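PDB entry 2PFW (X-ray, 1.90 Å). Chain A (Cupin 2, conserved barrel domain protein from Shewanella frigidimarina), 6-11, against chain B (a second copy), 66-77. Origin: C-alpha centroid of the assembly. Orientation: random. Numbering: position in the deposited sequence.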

# COMPACT_ATOMS: atom_id res chain seq x y z
N GLU A 6 -9.66 -6.04 11.58
CA GLU A 6 -8.68 -6.39 12.61
C GLU A 6 -7.43 -5.53 12.46
O GLU A 6 -7.14 -5.02 11.38
CB GLU A 6 -8.34 -7.87 12.51
CG GLU A 6 -7.92 -8.52 13.81
CD GLU A 6 -9.11 -8.96 14.64
OE1 GLU A 6 -10.17 -9.18 14.01
OE2 GLU A 6 -8.98 -9.07 15.87
N HIS A 7 -6.67 -5.34 13.54
CA HIS A 7 -5.45 -4.56 13.47
C HIS A 7 -4.32 -5.32 12.77
O HIS A 7 -3.35 -4.71 12.33
CB HIS A 7 -5.00 -4.14 14.87
CG HIS A 7 -5.94 -3.19 15.54
ND1 HIS A 7 -5.89 -2.93 16.89
CD2 HIS A 7 -6.96 -2.44 15.06
CE1 HIS A 7 -6.84 -2.07 17.21
NE2 HIS A 7 -7.50 -1.75 16.12
N PHE A 8 -4.47 -6.63 12.70
CA PHE A 8 -3.46 -7.50 12.11
C PHE A 8 -4.08 -8.39 11.03
O PHE A 8 -5.17 -8.91 11.20
CB PHE A 8 -2.79 -8.37 13.17
CG PHE A 8 -1.88 -7.62 14.13
CD1 PHE A 8 -0.59 -7.29 13.79
CD2 PHE A 8 -2.35 -7.25 15.38
CE1 PHE A 8 0.24 -6.62 14.67
CE2 PHE A 8 -1.53 -6.57 16.27
CZ PHE A 8 -0.24 -6.26 15.92
N SER A 9 -3.36 -8.59 9.93
CA SER A 9 -3.82 -9.58 8.94
C SER A 9 -2.64 -10.44 8.48
O SER A 9 -1.57 -9.93 8.17
CB SER A 9 -4.49 -8.89 7.76
OG SER A 9 -5.76 -8.38 8.11
N PHE A 10 -2.87 -11.74 8.43
CA PHE A 10 -1.93 -12.74 7.95
C PHE A 10 -2.32 -13.21 6.55
O PHE A 10 -3.42 -13.73 6.39
CB PHE A 10 -1.93 -13.93 8.90
CG PHE A 10 -1.27 -13.67 10.24
CD1 PHE A 10 0.06 -13.30 10.29
CD2 PHE A 10 -1.99 -13.80 11.41
CE1 PHE A 10 0.69 -13.07 11.50
CE2 PHE A 10 -1.36 -13.58 12.63
CZ PHE A 10 -0.03 -13.21 12.67
N GLY A 11 -1.43 -13.01 5.59
CA GLY A 11 -1.68 -13.34 4.20
C GLY A 11 -2.19 -14.76 4.00
O GLY A 11 -2.93 -15.04 3.06
N HIS B 66 8.36 -7.76 14.20
CA HIS B 66 7.63 -7.71 15.46
C HIS B 66 6.78 -6.44 15.45
O HIS B 66 7.34 -5.36 15.62
CB HIS B 66 8.54 -7.70 16.67
CG HIS B 66 9.51 -8.82 16.83
ND1 HIS B 66 9.26 -10.13 16.54
CD2 HIS B 66 10.79 -8.78 17.28
CE1 HIS B 66 10.33 -10.87 16.79
NE2 HIS B 66 11.28 -10.07 17.24
N VAL B 67 5.47 -6.55 15.25
CA VAL B 67 4.67 -5.33 15.17
C VAL B 67 3.72 -5.18 16.36
O VAL B 67 2.95 -6.07 16.70
CB VAL B 67 3.88 -5.28 13.85
CG1 VAL B 67 2.91 -4.11 13.84
CG2 VAL B 67 4.84 -5.21 12.67
N ASN B 68 3.79 -4.01 16.99
CA ASN B 68 2.92 -3.59 18.07
C ASN B 68 1.81 -2.68 17.54
O ASN B 68 2.11 -1.63 16.97
CB ASN B 68 3.74 -2.85 19.12
CG ASN B 68 2.96 -2.29 20.29
OD1 ASN B 68 1.73 -2.27 20.30
ND2 ASN B 68 3.69 -1.82 21.29
N VAL B 69 0.57 -3.08 17.75
CA VAL B 69 -0.60 -2.21 17.59
C VAL B 69 -1.47 -2.30 18.84
O VAL B 69 -2.00 -3.36 19.17
CB VAL B 69 -1.44 -2.57 16.35
CG1 VAL B 69 -2.64 -1.65 16.24
CG2 VAL B 69 -0.59 -2.50 15.09
N ASP B 70 -1.63 -1.17 19.53
CA ASP B 70 -2.47 -1.15 20.73
C ASP B 70 -1.95 -2.15 21.76
O ASP B 70 -2.74 -2.77 22.47
CB ASP B 70 -3.92 -1.44 20.38
CG ASP B 70 -4.88 -0.91 21.43
OD1 ASP B 70 -4.51 0.05 22.13
OD2 ASP B 70 -6.00 -1.44 21.54
N GLY B 71 -0.64 -2.29 21.84
CA GLY B 71 0.04 -3.11 22.81
C GLY B 71 0.08 -4.58 22.44
O GLY B 71 0.81 -5.35 23.07
N VAL B 72 -0.68 -5.00 21.43
CA VAL B 72 -0.63 -6.40 21.02
C VAL B 72 0.53 -6.59 20.04
O VAL B 72 0.73 -5.78 19.14
CB VAL B 72 -1.95 -6.86 20.39
CG1 VAL B 72 -1.91 -8.34 20.03
CG2 VAL B 72 -3.09 -6.57 21.34
N ILE B 73 1.31 -7.65 20.21
CA ILE B 73 2.55 -7.77 19.44
C ILE B 73 2.53 -9.05 18.61
O ILE B 73 2.22 -10.13 19.09
CB ILE B 73 3.79 -7.76 20.34
CG1 ILE B 73 3.88 -6.54 21.26
CG2 ILE B 73 5.06 -7.90 19.52
CD1 ILE B 73 5.11 -5.69 21.06
N LYS B 74 2.83 -8.94 17.32
CA LYS B 74 2.75 -10.12 16.46
C LYS B 74 3.96 -10.16 15.53
O LYS B 74 4.50 -9.12 15.17
CB LYS B 74 1.44 -10.15 15.68
CG LYS B 74 0.25 -10.35 16.61
CD LYS B 74 -1.03 -10.53 15.83
CE LYS B 74 -2.22 -10.61 16.77
NZ LYS B 74 -3.48 -11.02 16.10
N VAL B 75 4.38 -11.37 15.18
CA VAL B 75 5.48 -11.54 14.23
C VAL B 75 4.88 -11.56 12.82
O VAL B 75 4.03 -12.40 12.54
CB VAL B 75 6.27 -12.83 14.47
CG1 VAL B 75 7.47 -12.89 13.54
CG2 VAL B 75 6.71 -12.91 15.93
N LEU B 76 5.30 -10.63 12.00
CA LEU B 76 4.78 -10.49 10.64
C LEU B 76 5.92 -10.73 9.64
O LEU B 76 7.04 -10.27 9.87
CB LEU B 76 4.17 -9.11 10.40
CG LEU B 76 2.92 -8.73 11.19
CD1 LEU B 76 2.26 -7.49 10.59
CD2 LEU B 76 1.92 -9.87 11.25
N THR B 77 5.60 -11.44 8.58
CA THR B 77 6.51 -11.73 7.48
C THR B 77 5.85 -11.38 6.15
O THR B 77 4.71 -10.91 6.13
CB THR B 77 6.95 -13.21 7.51
OG1 THR B 77 7.97 -13.43 6.53
CG2 THR B 77 5.79 -14.12 7.16

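An aromatic side chain can centre a contact between two stretches of chain without a hydrogen bond between them, and this one, where none crosses, is a compact example. Glu6(A) makes no contact with this hairpin. His7(A) begins the contact, its ring atom ND1 lying 3.6 Å from CG1 of Val69(B), close to the start of the type I' turn at Val69(B).

Phe8(A) is the centrepiece, and gives up more surface than any other residue here. Its CA-to-CB bond points toward the hairpin, and the ring lands with CZ 3.3 Å from O of Val67(B) and 3.4 Å from O of Val72(B), both carbonyls meeting its edge, where the weakly positive C-H rim suits them. These oxygens already accept backbone hydrogen bonds from Lys74(B) and Val69(B), so the ring packs on a formed ladder. Over one face runs the extended Lys74(B) chain, whose CD sits 3.7 Å from the centroid of the Phe8(A) ring in a CH-pi contact; the methylenes of a charged residue thus serve as apolar cover. Val67(B) and Val69(B) add methyl contacts.

Ser9(A) points away, as strand alternation predicts. Phe10(A) starts out sideways, yet its ring reaches back, placing CE1 3.4 Å from CD2 of Leu76(B). Gly11(A) makes no contact.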